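Local coordinates for succinoglycan biosynthesis protein (Bacillus cereus ATCC 14579, PDB 3B55) that is of unestablished function but binds a calcium ion and belongs to the erythromycin esterase family, at residues Val111-Trp116 / Pro139-Lys144. The protein carries 1 engineered substitution. Sequence-based numbering, arbitrary orientation.
Sequences VLEEGW and PVFKTK. With CA (calcium ion), chain B.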
loop_
_atom_site.group_PDB
_atom_site.type_symbol
_atom_site.label_atom_id
_atom_site.label_comp_id
_atom_site.label_asym_id
_atom_site.label_seq_id
_atom_site.Cartn_x
_atom_site.Cartn_y
_atom_site.Cartn_z
ATOM N N VAL A 111 -3.559 -1.554 -5.898
ATOM C CA VAL A 111 -4.106 -1.209 -4.603
ATOM C C VAL A 111 -3.098 -0.288 -3.933
ATOM O O VAL A 111 -1.957 -0.673 -3.665
ATOM C CB VAL A 111 -4.346 -2.459 -3.726
ATOM C CG1 VAL A 111 -4.834 -2.038 -2.350
ATOM C CG2 VAL A 111 -5.389 -3.356 -4.389
ATOM N N LEU A 112 -3.526 0.937 -3.675
ATOM C CA LEU A 112 -2.662 1.926 -3.054
ATOM C C LEU A 112 -2.896 2.035 -1.577
ATOM O O LEU A 112 -4.011 1.837 -1.087
ATOM C CB LEU A 112 -2.903 3.319 -3.642
ATOM C CG LEU A 112 -2.661 3.579 -5.121
ATOM C CD1 LEU A 112 -3.131 4.984 -5.430
ATOM C CD2 LEU A 112 -1.188 3.414 -5.471
ATOM N N GLU A 113 -1.825 2.381 -0.881
ATOM C CA GLU A 113 -1.887 2.587 0.541
ATOM C C GLU A 113 -2.524 3.977 0.634
ATOM O O GLU A 113 -1.920 4.948 1.104
ATOM C CB GLU A 113 -0.491 2.616 1.118
ATOM C CG GLU A 113 -0.480 2.645 2.592
ATOM C CD GLU A 113 0.749 3.299 3.090
ATOM O OE1 GLU A 113 1.855 2.720 2.974
ATOM O OE2 GLU A 113 0.584 4.419 3.583
ATOM N N GLU A 114 -3.757 4.056 0.152
ATOM C CA GLU A 114 -4.513 5.300 0.138
ATOM C C GLU A 114 -5.940 4.991 0.580
ATOM O O GLU A 114 -6.398 3.853 0.477
ATOM C CB GLU A 114 -4.494 5.870 -1.286
ATOM C CG GLU A 114 -5.239 7.179 -1.476
ATOM C CD GLU A 114 -4.703 8.274 -0.583
ATOM O OE1 GLU A 114 -4.994 8.243 0.632
ATOM O OE2 GLU A 114 -3.988 9.158 -1.094
ATOM N N GLY A 115 -6.637 6.001 1.083
ATOM C CA GLY A 115 -8.000 5.793 1.525
ATOM C C GLY A 115 -8.860 5.214 0.418
ATOM O O GLY A 115 -8.763 5.620 -0.742
ATOM N N TRP A 116 -9.700 4.249 0.778
ATOM C CA TRP A 116 -10.589 3.612 -0.178
ATOM C C TRP A 116 -11.519 4.631 -0.830
ATOM O O TRP A 116 -11.798 4.532 -2.022
ATOM C CB TRP A 116 -11.393 2.506 0.520
ATOM C CG TRP A 116 -12.595 2.030 -0.243
ATOM C CD1 TRP A 116 -13.796 2.673 -0.372
ATOM C CD2 TRP A 116 -12.722 0.797 -0.961
ATOM N NE1 TRP A 116 -14.663 1.914 -1.125
ATOM C CE2 TRP A 116 -14.029 0.757 -1.497
ATOM C CE3 TRP A 116 -11.859 -0.279 -1.200
ATOM C CZ2 TRP A 116 -14.493 -0.321 -2.263
ATOM C CZ3 TRP A 116 -12.321 -1.353 -1.963
ATOM C CH2 TRP A 116 -13.626 -1.363 -2.483
ATOM N N PRO A 139 -2.013 14.249 1.285
ATOM C CA PRO A 139 -0.955 15.267 1.236
ATOM C C PRO A 139 0.456 14.772 0.933
ATOM O O PRO A 139 1.123 15.312 0.057
ATOM C CB PRO A 139 -1.065 15.939 2.605
ATOM C CG PRO A 139 -2.542 15.933 2.830
ATOM C CD PRO A 139 -2.930 14.514 2.412
ATOM N N VAL A 140 0.908 13.749 1.650
ATOM C CA VAL A 140 2.245 13.218 1.431
ATOM C C VAL A 140 2.390 12.604 0.038
ATOM O O VAL A 140 3.505 12.467 -0.467
ATOM C CB VAL A 140 2.614 12.160 2.511
ATOM C CG1 VAL A 140 1.628 11.001 2.484
ATOM C CG2 VAL A 140 4.014 11.650 2.269
ATOM N N PHE A 141 1.269 12.239 -0.584
ATOM C CA PHE A 141 1.309 11.655 -1.924
ATOM C C PHE A 141 0.928 12.650 -3.018
ATOM O O PHE A 141 0.839 12.284 -4.189
ATOM C CB PHE A 141 0.397 10.429 -2.007
ATOM C CG PHE A 141 0.768 9.336 -1.055
ATOM C CD1 PHE A 141 2.065 8.823 -1.034
ATOM C CD2 PHE A 141 -0.173 8.824 -0.168
ATOM C CE1 PHE A 141 2.417 7.816 -0.140
ATOM C CE2 PHE A 141 0.170 7.818 0.730
ATOM C CZ PHE A 141 1.469 7.313 0.746
ATOM N N LYS A 142 0.684 13.904 -2.644
ATOM C CA LYS A 142 0.357 14.909 -3.647
ATOM C C LYS A 142 1.696 15.282 -4.289
ATOM O O LYS A 142 2.272 16.325 -3.991
ATOM C CB LYS A 142 -0.270 16.152 -3.012
ATOM C CG LYS A 142 -1.683 15.971 -2.471
ATOM C CD LYS A 142 -2.263 17.329 -2.070
ATOM C CE LYS A 142 -3.415 17.214 -1.070
ATOM N NZ LYS A 142 -4.691 16.667 -1.629
ATOM N N THR A 143 2.195 14.418 -5.163
ATOM C CA THR A 143 3.479 14.665 -5.805
ATOM C C THR A 143 3.399 14.429 -7.301
ATOM O O THR A 143 2.479 13.783 -7.790
ATOM C CB THR A 143 4.585 13.746 -5.233
ATOM O OG1 THR A 143 4.327 12.387 -5.608
ATOM C CG2 THR A 143 4.614 13.832 -3.727
ATOM N N LYS A 144 4.385 14.950 -8.013
ATOM C CA LYS A 144 4.462 14.819 -9.456
ATOM C C LYS A 144 4.588 13.364 -9.910
ATOM O O LYS A 144 3.989 12.971 -10.915
ATOM C CB LYS A 144 5.662 15.610 -9.954
ATOM C CG LYS A 144 5.685 15.867 -11.441
ATOM C CD LYS A 144 6.835 16.797 -11.753
ATOM C CE LYS A 144 6.755 18.032 -10.861
ATOM N NZ LYS A 144 7.956 18.903 -10.917
HETATM CA CA CA B . 2.350 4.899 5.052
#
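Glu-114 OE1, on the carboxylate that borders Phe-141, is held by two donors: the backbone N of Gly-115 reaches its anti lone pair at 2.8 Å, with an N-H...O angle of 153°, and the hydroxyl of Thr-138 also bonds to it. A bend at chi2 (58°) folds the side chain back so that the backbone of the next residue can serve it. Its other oxygen, OE2, lies near the plane of the Phe-141 ring and meets its edge, 3.9 Å from CD2, while the carboxylate stands almost perpendicular to the ring. The arrangement illustrates how a carboxylate gripped through one oxygen can set the other against the C-H edge of an aromatic ring. Glu-113 and Glu-114 form the corner that the chain turns after strand 109-112 of the mixed sheet, and Glu-113 is the centre of an inverse gamma turn there. Its carbonyl O approaches Phe-141 CE2 obliquely at 3.6 Å. The extended Glu-113 side chain binds calcium through OE2 (2.4 Å), and His-85 is the second protein ligand. OE1 of the same carboxylate accepts a bond from the backbone N of His-306, so both oxygens are engaged. Phe-141 borders the site, packing edge-to-face with His-85, and Val-140 CG1 lies 3.8 Å above the centre of one ring face.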